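PDB 6DXO: RNA polymerase ECF-subfamily sigma factor from Streptomyces venezuelae, which probably directs RNA polymerase to promoters needed for aerial mycelium formation, and is usually kept inactive by an anti-sigma factor until it is released. Local coordinates for residues 5-10 and 53-58; 32-37 and 75-80; 103-108 and 121-126. One frame throughout, in Å; residues are numbered along the deposited sequence.

Contact 1 of 3, residues 5-10 and 53-58; sequences DRAQAG and RRISTF
Gln-8 reaches across from just beyond helix 4-7 and makes both of its hydrogen bonds to the 53-58 loop through its amide nitrogen. NE2 donates to Ile-55 O at 2.8 Å, a nearly straight bond (167° at the hydrogen) arriving almost head-on to the carbonyl. The second goes from NE2 to Phe-58 O at 3.0 Å and is more bent, 150°, with the nitrogen standing above the plane of that carbonyl. Both acceptors lie close to the plane of the Gln-8 amide, so two bonds from one NH2 group fix its rotation. The same NE2 lies at the edge of the Phe-58 ring, near its plane, 4.2 Å from Phe-58 CD2. The side chain gets there with CG anti to its own carbonyl carbon (chi1 -76°) and the rest of the chain extended.

Apolar contact forms alongside. CG of Gln-8 lies 3.8 Å from CG1 of Ile-55, and CD1 of Ile-55 meets the methyl of Ala-7, CB to CD1 at 3.9 Å. The ring of Phe-58 meets Trp-60 edge-to-face and is stacked with Trp-68, a stack that ties this loop to helix 65-79.

Bonds internal to the loop complete the account. Thr-57 OG1 donates to Arg-54 O at 2.7 Å, and the same carbonyl accepts the backbone N of Thr-57; Ile-55 O takes a weak bond from Phe-58 N besides that from Gln-8. Here a glutamine carboxamide bridges two loop carbonyls, fastening the N-terminal end of the chain to the loop that leaves helix 37-53 in the all-helical sigma-70 region 2 fold.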
loop_
_atom_site.group_PDB
_atom_site.type_symbol
_atom_site.label_atom_id
_atom_site.label_comp_id
_atom_site.label_asym_id
_atom_site.label_seq_id
_atom_site.Cartn_x
_atom_site.Cartn_y
_atom_site.Cartn_z
ATOM N N ASP A 5 2.676 17.693 -0.222
ATOM C CA ASP A 5 2.492 18.978 -0.899
ATOM C C ASP A 5 2.514 18.833 -2.417
ATOM O O ASP A 5 1.759 19.512 -3.114
ATOM C CB ASP A 5 3.547 19.997 -0.440
ATOM C CG ASP A 5 3.199 20.644 0.891
ATOM O OD1 ASP A 5 2.367 20.076 1.632
ATOM O OD2 ASP A 5 3.763 21.721 1.198
ATOM N N ARG A 6 3.362 17.944 -2.936
ATOM C CA ARG A 6 3.391 17.695 -4.379
ATOM C C ARG A 6 2.129 16.999 -4.908
ATOM O O ARG A 6 1.674 17.288 -6.010
ATOM C CB ARG A 6 4.638 16.895 -4.788
ATOM C CG ARG A 6 5.946 17.670 -4.728
ATOM C CD ARG A 6 7.007 17.047 -5.640
ATOM N NE ARG A 6 6.601 15.741 -6.159
ATOM C CZ ARG A 6 7.215 15.102 -7.150
ATOM N NH1 ARG A 6 8.270 15.647 -7.737
ATOM N NH2 ARG A 6 6.773 13.918 -7.562
ATOM N N ALA A 7 1.579 16.061 -4.138
ATOM C CA ALA A 7 0.324 15.422 -4.524
ATOM C C ALA A 7 -0.840 16.410 -4.475
ATOM O O ALA A 7 -1.806 16.297 -5.234
ATOM C CB ALA A 7 0.023 14.251 -3.597
ATOM N N GLN A 8 -0.777 17.323 -3.519
ATOM C CA GLN A 8 -1.821 18.331 -3.399
ATOM C C GLN A 8 -1.742 19.306 -4.582
ATOM O O GLN A 8 -2.565 20.219 -4.699
ATOM C CB GLN A 8 -1.722 19.040 -2.052
ATOM C CG GLN A 8 -2.238 18.196 -0.884
ATOM C CD GLN A 8 -1.977 18.827 0.489
ATOM O OE1 GLN A 8 -0.850 19.208 0.811
ATOM N NE2 GLN A 8 -3.022 18.927 1.301
ATOM N N ALA A 9 -0.749 19.079 -5.448
ATOM C CA ALA A 9 -0.631 19.743 -6.754
ATOM C C ALA A 9 -1.106 18.832 -7.888
ATOM O O ALA A 9 -0.896 19.124 -9.064
ATOM C CB ALA A 9 0.799 20.160 -7.010
ATOM N N GLY A 10 -1.732 17.717 -7.537
ATOM C CA GLY A 10 -2.272 16.831 -8.550
ATOM C C GLY A 10 -1.232 16.101 -9.384
ATOM O O GLY A 10 -1.574 15.499 -10.398
ATOM N N ARG A 53 -9.163 11.296 -1.652
ATOM C CA ARG A 53 -10.395 12.047 -1.875
ATOM C C ARG A 53 -10.522 13.265 -0.956
ATOM O O ARG A 53 -11.219 14.215 -1.296
ATOM C CB ARG A 53 -11.621 11.139 -1.727
ATOM C CG ARG A 53 -11.703 10.038 -2.777
ATOM C CD ARG A 53 -13.080 9.405 -2.794
ATOM N NE ARG A 53 -13.368 8.667 -1.569
ATOM C CZ ARG A 53 -13.403 7.341 -1.489
ATOM N NH1 ARG A 53 -13.171 6.604 -2.569
ATOM N NH2 ARG A 53 -13.679 6.751 -0.332
ATOM N N ARG A 54 -9.857 13.237 0.199
ATOM C CA ARG A 54 -9.925 14.364 1.131
ATOM C C ARG A 54 -8.636 15.179 1.159
ATOM O O ARG A 54 -8.464 16.046 2.004
ATOM C CB ARG A 54 -10.244 13.883 2.554
ATOM C CG ARG A 54 -11.339 12.835 2.641
ATOM C CD ARG A 54 -11.785 12.621 4.080
ATOM N NE ARG A 54 -12.918 13.472 4.435
ATOM C CZ ARG A 54 -14.176 13.047 4.504
ATOM N NH1 ARG A 54 -14.461 11.777 4.249
ATOM N NH2 ARG A 54 -15.150 13.888 4.833
ATOM N N ILE A 55 -7.721 14.902 0.241
ATOM C CA ILE A 55 -6.401 15.491 0.355
ATOM C C ILE A 55 -6.436 17.034 0.278
ATOM O O ILE A 55 -5.513 17.692 0.730
ATOM C CB ILE A 55 -5.392 14.902 -0.683
ATOM C CG1 ILE A 55 -3.967 14.922 -0.121
ATOM C CG2 ILE A 55 -5.493 15.627 -2.026
ATOM C CD1 ILE A 55 -2.912 14.419 -1.091
ATOM N N SER A 56 -7.499 17.594 -0.287
ATOM C CA SER A 56 -7.611 19.067 -0.376
ATOM C C SER A 56 -7.953 19.700 0.979
ATOM O O SER A 56 -7.873 20.925 1.146
ATOM C CB SER A 56 -8.644 19.488 -1.423
ATOM O OG SER A 56 -9.948 19.068 -1.063
ATOM N N THR A 57 -8.339 18.872 1.944
ATOM C CA THR A 57 -8.682 19.376 3.280
ATOM C C THR A 57 -7.518 19.203 4.246
ATOM O O THR A 57 -7.520 19.757 5.350
ATOM C CB THR A 57 -9.875 18.624 3.879
ATOM O OG1 THR A 57 -9.475 17.278 4.176
ATOM C CG2 THR A 57 -11.042 18.597 2.903
ATOM N N PHE A 58 -6.533 18.418 3.828
ATOM C CA PHE A 58 -5.381 18.101 4.661
ATOM C C PHE A 58 -4.467 19.303 4.803
ATOM O O PHE A 58 -3.389 19.354 4.206
ATOM C CB PHE A 58 -4.631 16.905 4.065
ATOM C CG PHE A 58 -3.542 16.363 4.946
ATOM C CD1 PHE A 58 -3.853 15.726 6.144
ATOM C CD2 PHE A 58 -2.227 16.449 4.568
ATOM C CE1 PHE A 58 -2.854 15.208 6.947
ATOM C CE2 PHE A 58 -1.222 15.936 5.371
ATOM C CZ PHE A 58 -1.543 15.312 6.563
#

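Contact 2 of 3, residues 32-37 and 75-80; sequences YRVGGK and NLVADH
Val-77 presents its two methyls to two successive residues of the 32-37 loop, one to Arg-33 and the other to Val-34. CG1 stands anti to the backbone N of Val-77 (chi1 165°) and thereby faces the backbone and root of Arg-33: it lies 4.0 Å from Arg-33 O and 4.2 Å from Arg-33 CB. The other branch, CG2, approaches Val-34, whose CG1 meets it at 4.1 Å. The two valines pass at a slant, each offering one methyl. On the loop side that methyl is set by Val-34 CG1 lying anti to its own carbonyl carbon (chi1 -60°).

No hydrogen bond crosses between 32-37 and 75-80, and the distances are those of loose van der Waals contact. Arg-33 takes part through its CB and carbonyl, while the extended chain beyond leads away; its NH1 is hydrogen-bonded to Tyr-29 O, back on helix 12-31. Its charged end is thus turned back to helix 12-31 and not to Val-77. Two residues after Val-34, Gly-36 takes the N-cap position of helix 37-53, so the short connection ends where that helix begins.

Helix 65-79 packs on helix 37-53 through Leu-76, which lies against Glu-46, Thr-47 and Arg-50, and His-80 touches Thr-39. Val-77, one residue along from Leu-76, turns instead to the connection between helices 12-31 and 37-53, so that neighbouring positions on helix 65-79 serve different partners: a helix for the one, a loop for the other. Tyr-32, at the start of that loop, packs on Pro-56 of the neighbouring chain in the complex.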
loop_
_atom_site.group_PDB
_atom_site.type_symbol
_atom_site.label_atom_id
_atom_site.label_comp_id
_atom_site.label_asym_id
_atom_site.label_seq_id
_atom_site.Cartn_x
_atom_site.Cartn_y
_atom_site.Cartn_z
ATOM N N TYR A 32 -3.675 -7.215 11.702
ATOM C CA TYR A 32 -3.868 -7.940 12.949
ATOM C C TYR A 32 -5.239 -7.646 13.542
ATOM O O TYR A 32 -5.598 -8.207 14.586
ATOM C CB TYR A 32 -2.739 -7.611 13.944
ATOM C CG TYR A 32 -1.337 -8.013 13.484
ATOM C CD1 TYR A 32 -0.791 -9.242 13.826
ATOM C CD2 TYR A 32 -0.553 -7.137 12.731
ATOM C CE1 TYR A 32 0.511 -9.598 13.413
ATOM C CE2 TYR A 32 0.724 -7.485 12.314
ATOM C CZ TYR A 32 1.252 -8.699 12.667
ATOM O OH TYR A 32 2.529 -9.023 12.242
ATOM N N ARG A 33 -6.005 -6.793 12.860
ATOM C CA ARG A 33 -7.300 -6.312 13.344
ATOM C C ARG A 33 -8.489 -6.800 12.532
ATOM O O ARG A 33 -9.630 -6.449 12.833
ATOM C CB ARG A 33 -7.324 -4.773 13.416
ATOM C CG ARG A 33 -6.419 -4.245 14.490
ATOM C CD ARG A 33 -6.197 -2.738 14.390
ATOM N NE ARG A 33 -5.466 -2.252 15.558
ATOM C CZ ARG A 33 -4.162 -2.417 15.769
ATOM N NH1 ARG A 33 -3.400 -3.063 14.891
ATOM N NH2 ARG A 33 -3.615 -1.937 16.880
ATOM N N VAL A 34 -8.235 -7.621 11.518
ATOM C CA VAL A 34 -9.319 -8.115 10.693
ATOM C C VAL A 34 -9.131 -9.591 10.422
ATOM O O VAL A 34 -8.058 -10.150 10.665
ATOM C CB VAL A 34 -9.424 -7.364 9.348
ATOM C CG1 VAL A 34 -9.670 -5.883 9.589
ATOM C CG2 VAL A 34 -8.183 -7.607 8.501
ATOM N N GLY A 35 -10.181 -10.212 9.905
ATOM C CA GLY A 35 -10.159 -11.628 9.603
ATOM C C GLY A 35 -9.872 -11.841 8.133
ATOM O O GLY A 35 -10.781 -11.846 7.303
ATOM N N GLY A 36 -8.594 -11.982 7.809
ATOM C CA GLY A 36 -8.198 -12.408 6.484
ATOM C C GLY A 36 -7.365 -11.383 5.746
ATOM O O GLY A 36 -7.606 -10.179 5.847
ATOM N N LYS A 37 -6.392 -11.884 4.994
ATOM C CA LYS A 37 -5.476 -11.062 4.208
ATOM C C LYS A 37 -6.201 -10.218 3.167
ATOM O O LYS A 37 -5.863 -9.057 2.957
ATOM C CB LYS A 37 -4.438 -11.967 3.532
ATOM C CG LYS A 37 -3.486 -11.256 2.601
ATOM C CD LYS A 37 -2.419 -12.218 2.082
ATOM C CE LYS A 37 -1.675 -12.872 3.229
ATOM N NZ LYS A 37 -0.459 -13.589 2.763
ATOM N N ASN A 75 -10.695 4.101 11.580
ATOM C CA ASN A 75 -12.103 4.416 11.306
ATOM C C ASN A 75 -12.740 3.337 10.420
ATOM O O ASN A 75 -13.863 2.904 10.666
ATOM C CB ASN A 75 -12.268 5.801 10.620
ATOM C CG ASN A 75 -11.981 7.009 11.547
ATOM O OD1 ASN A 75 -12.209 6.975 12.752
ATOM N ND2 ASN A 75 -11.506 8.100 10.947
ATOM N N LEU A 76 -12.018 2.901 9.386
ATOM C CA LEU A 76 -12.506 1.864 8.469
ATOM C C LEU A 76 -12.665 0.491 9.105
ATOM O O LEU A 76 -13.611 -0.225 8.816
ATOM C CB LEU A 76 -11.574 1.732 7.253
ATOM C CG LEU A 76 -11.654 2.826 6.197
ATOM C CD1 LEU A 76 -10.482 2.704 5.246
ATOM C CD2 LEU A 76 -12.961 2.733 5.433
ATOM N N VAL A 77 -11.722 0.110 9.953
ATOM C CA VAL A 77 -11.820 -1.161 10.646
ATOM C C VAL A 77 -13.018 -1.116 11.600
ATOM O O VAL A 77 -13.766 -2.081 11.692
ATOM C CB VAL A 77 -10.514 -1.507 11.385
ATOM C CG1 VAL A 77 -10.744 -2.631 12.393
ATOM C CG2 VAL A 77 -9.418 -1.906 10.362
ATOM N N ALA A 78 -13.199 0.015 12.278
ATOM C CA ALA A 78 -14.318 0.194 13.209
ATOM C C ALA A 78 -15.647 0.108 12.473
ATOM O O ALA A 78 -16.559 -0.606 12.893
ATOM C CB ALA A 78 -14.204 1.533 13.920
ATOM N N ASP A 79 -15.742 0.841 11.370
ATOM C CA ASP A 79 -16.952 0.885 10.565
ATOM C C ASP A 79 -17.100 -0.349 9.677
ATOM O O ASP A 79 -18.140 -0.543 9.049
ATOM C CB ASP A 79 -16.984 2.159 9.710
ATOM C CG ASP A 79 -17.098 3.427 10.550
ATOM O OD1 ASP A 79 -17.580 3.345 11.701
ATOM O OD2 ASP A 79 -16.710 4.508 10.056
ATOM N N HIS A 80 -16.066 -1.185 9.635
ATOM C CA HIS A 80 -16.077 -2.366 8.771
ATOM C C HIS A 80 -17.176 -3.337 9.170
ATOM O O HIS A 80 -18.103 -3.574 8.400
ATOM C CB HIS A 80 -14.716 -3.076 8.776
ATOM C CG HIS A 80 -14.700 -4.358 8.001
ATOM N ND1 HIS A 80 -14.331 -5.565 8.561
ATOM C CD2 HIS A 80 -15.020 -4.629 6.715
ATOM C CE1 HIS A 80 -14.421 -6.518 7.654
ATOM N NE2 HIS A 80 -14.838 -5.977 6.521
#

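Contact 3 of 3, residues 103-108 and 121-126; sequences QQECVT and ARVMGK
Met-124 leans over the carboxylate arm of Glu-105, and the two side chains run alongside with their ends pointing opposite ways. From CB the chain runs to CG, set anti to the carbonyl carbon (chi1 -66°), which comes 4.0 Å from Glu-105 OE2. Next, SD rests over the start of Cys-106, 3.9 Å from its CA and 4.1 Å from its CB. There the chain bends (chi3 75°), returning the methyl CE to the arm of Glu-105: 3.9 Å from CB and 3.7 Å from OE1. Val-123 adds a methyl at the far end, CG1 to Glu-105 OE2 at 4.2 Å.

No hydrogen bond joins the segments; CB, CG and CD of Glu-105 carry the packing against Met-124 CE, and Glu-105 also packs on Glu-61 of the neighbouring chain. With an alanine at Glu-105, CG and CE of Met-124 would probably lose much of their cover, and the methyl would be freer to turn. Met-124 also touches Gln-102 and Leu-109. Gly-125, with positive phi, is the first residue past helix 117-124. The contact sets helix 101-112 against helix 117-124, which with helix 128-144 probably forms the helix-turn-helix of sigma-70 region 4.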
loop_
_atom_site.group_PDB
_atom_site.type_symbol
_atom_site.label_atom_id
_atom_site.label_comp_id
_atom_site.label_asym_id
_atom_site.label_seq_id
_atom_site.Cartn_x
_atom_site.Cartn_y
_atom_site.Cartn_z
ATOM N N GLN A 103 -5.978 -15.597 -12.153
ATOM C CA GLN A 103 -6.304 -14.659 -13.224
ATOM C C GLN A 103 -5.881 -13.232 -12.876
ATOM O O GLN A 103 -5.420 -12.478 -13.740
ATOM C CB GLN A 103 -7.801 -14.705 -13.554
ATOM C CG GLN A 103 -8.254 -16.037 -14.142
ATOM C CD GLN A 103 -9.734 -16.065 -14.481
ATOM O OE1 GLN A 103 -10.449 -15.091 -14.286
ATOM N NE2 GLN A 103 -10.197 -17.199 -15.004
ATOM N N GLN A 104 -6.026 -12.857 -11.612
ATOM C CA GLN A 104 -5.622 -11.508 -11.208
ATOM C C GLN A 104 -4.115 -11.302 -11.390
ATOM O O GLN A 104 -3.672 -10.333 -11.997
ATOM C CB GLN A 104 -6.029 -11.204 -9.766
ATOM C CG GLN A 104 -5.906 -9.709 -9.460
ATOM C CD GLN A 104 -6.439 -9.310 -8.095
ATOM O OE1 GLN A 104 -5.961 -8.341 -7.499
ATOM N NE2 GLN A 104 -7.444 -10.034 -7.602
ATOM N N GLU A 105 -3.331 -12.231 -10.861
ATOM C CA GLU A 105 -1.885 -12.175 -10.995
ATOM C C GLU A 105 -1.445 -12.190 -12.459
ATOM O O GLU A 105 -0.500 -11.495 -12.830
ATOM C CB GLU A 105 -1.234 -13.343 -10.261
ATOM C CG GLU A 105 0.277 -13.351 -10.372
ATOM C CD GLU A 105 0.918 -14.349 -9.438
ATOM O OE1 GLU A 105 0.183 -15.206 -8.896
ATOM O OE2 GLU A 105 2.152 -14.272 -9.240
ATOM N N CYS A 106 -2.117 -12.992 -13.285
ATOM C CA CYS A 106 -1.751 -13.067 -14.699
ATOM C C CYS A 106 -1.926 -11.709 -15.388
ATOM O O CYS A 106 -1.006 -11.206 -16.030
ATOM C CB CYS A 106 -2.556 -14.152 -15.428
ATOM S SG CYS A 106 -1.956 -14.522 -17.103
ATOM N N VAL A 107 -3.100 -11.104 -15.246
ATOM C CA VAL A 107 -3.335 -9.803 -15.880
ATOM C C VAL A 107 -2.419 -8.709 -15.318
ATOM O O VAL A 107 -1.991 -7.821 -16.042
ATOM C CB VAL A 107 -4.816 -9.340 -15.795
ATOM C CG1 VAL A 107 -5.735 -10.308 -16.528
ATOM C CG2 VAL A 107 -5.250 -9.142 -14.356
ATOM N N THR A 108 -2.122 -8.775 -14.027
ATOM C CA THR A 108 -1.261 -7.770 -13.399
ATOM C C THR A 108 0.162 -7.861 -13.948
ATOM O O THR A 108 0.732 -6.878 -14.408
ATOM C CB THR A 108 -1.245 -7.945 -11.885
ATOM O OG1 THR A 108 -2.589 -7.822 -11.394
ATOM C CG2 THR A 108 -0.374 -6.869 -11.228
ATOM N N ALA A 121 5.213 -16.661 -17.271
ATOM C CA ALA A 121 5.281 -18.091 -16.989
ATOM C C ALA A 121 6.325 -18.400 -15.914
ATOM O O ALA A 121 6.049 -19.151 -14.971
ATOM C CB ALA A 121 5.556 -18.880 -18.264
ATOM N N ARG A 122 7.508 -17.799 -16.038
ATOM C CA ARG A 122 8.573 -18.030 -15.062
ATOM C C ARG A 122 8.164 -17.590 -13.662
ATOM O O ARG A 122 8.384 -18.317 -12.689
ATOM C CB ARG A 122 9.877 -17.324 -15.450
ATOM C CG ARG A 122 10.383 -17.614 -16.846
ATOM C CD ARG A 122 10.778 -19.073 -17.042
ATOM N NE ARG A 122 11.370 -19.262 -18.364
ATOM C CZ ARG A 122 10.669 -19.455 -19.479
ATOM N NH1 ARG A 122 9.343 -19.502 -19.436
ATOM N NH2 ARG A 122 11.297 -19.602 -20.640
ATOM N N VAL A 123 7.573 -16.397 -13.552
ATOM C CA VAL A 123 7.118 -15.890 -12.254
ATOM C C VAL A 123 6.023 -16.740 -11.610
ATOM O O VAL A 123 6.029 -16.964 -10.387
ATOM C CB VAL A 123 6.579 -14.451 -12.385
ATOM C CG1 VAL A 123 5.948 -13.977 -11.054
ATOM C CG2 VAL A 123 7.691 -13.521 -12.830
ATOM N N MET A 124 5.074 -17.192 -12.424
ATOM C CA MET A 124 3.917 -17.923 -11.901
ATOM C C MET A 124 4.157 -19.428 -11.747
ATOM O O MET A 124 3.334 -20.129 -11.152
ATOM C CB MET A 124 2.681 -17.667 -12.765
ATOM C CG MET A 124 2.198 -16.216 -12.713
ATOM S SD MET A 124 0.604 -15.946 -13.497
ATOM C CE MET A 124 -0.506 -16.661 -12.276
ATOM N N GLY A 125 5.275 -19.910 -12.276
ATOM C CA GLY A 125 5.593 -21.325 -12.203
ATOM C C GLY A 125 4.675 -22.150 -13.087
ATOM O O GLY A 125 4.278 -23.264 -12.738
ATOM N N LYS A 126 4.338 -21.595 -14.243
ATOM C CA LYS A 126 3.491 -22.279 -15.206
ATOM C C LYS A 126 4.169 -22.308 -16.572
ATOM O O LYS A 126 5.144 -21.603 -16.799
ATOM C CB LYS A 126 2.132 -21.583 -15.284
ATOM C CG LYS A 126 1.452 -21.478 -13.928
ATOM C CD LYS A 126 -0.009 -21.111 -14.035
ATOM C CE LYS A 126 -0.800 -21.786 -12.927
ATOM N NZ LYS A 126 -2.266 -21.643 -13.129
#

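In the fold
The three contacts show chemistry following position. Contact 1 is buried and is the one of the three closed by hydrogen bonds across its segments; contact 2 lies at the surface and rests on methyls, and contact 3, partly buried, lays a bent methionine against a glutamate. Contacts 1 and 2 share region 2: their segments alternate along the chain, and both involve connections flanking helix 37-53, one before it and one after, yet their nearest atoms stay about 7 Å apart. Contact 3 belongs to region 4 and joins two helices directly. It and contact 1 lie on opposite sides of the chain's centre, with their own centres about 35 Å apart.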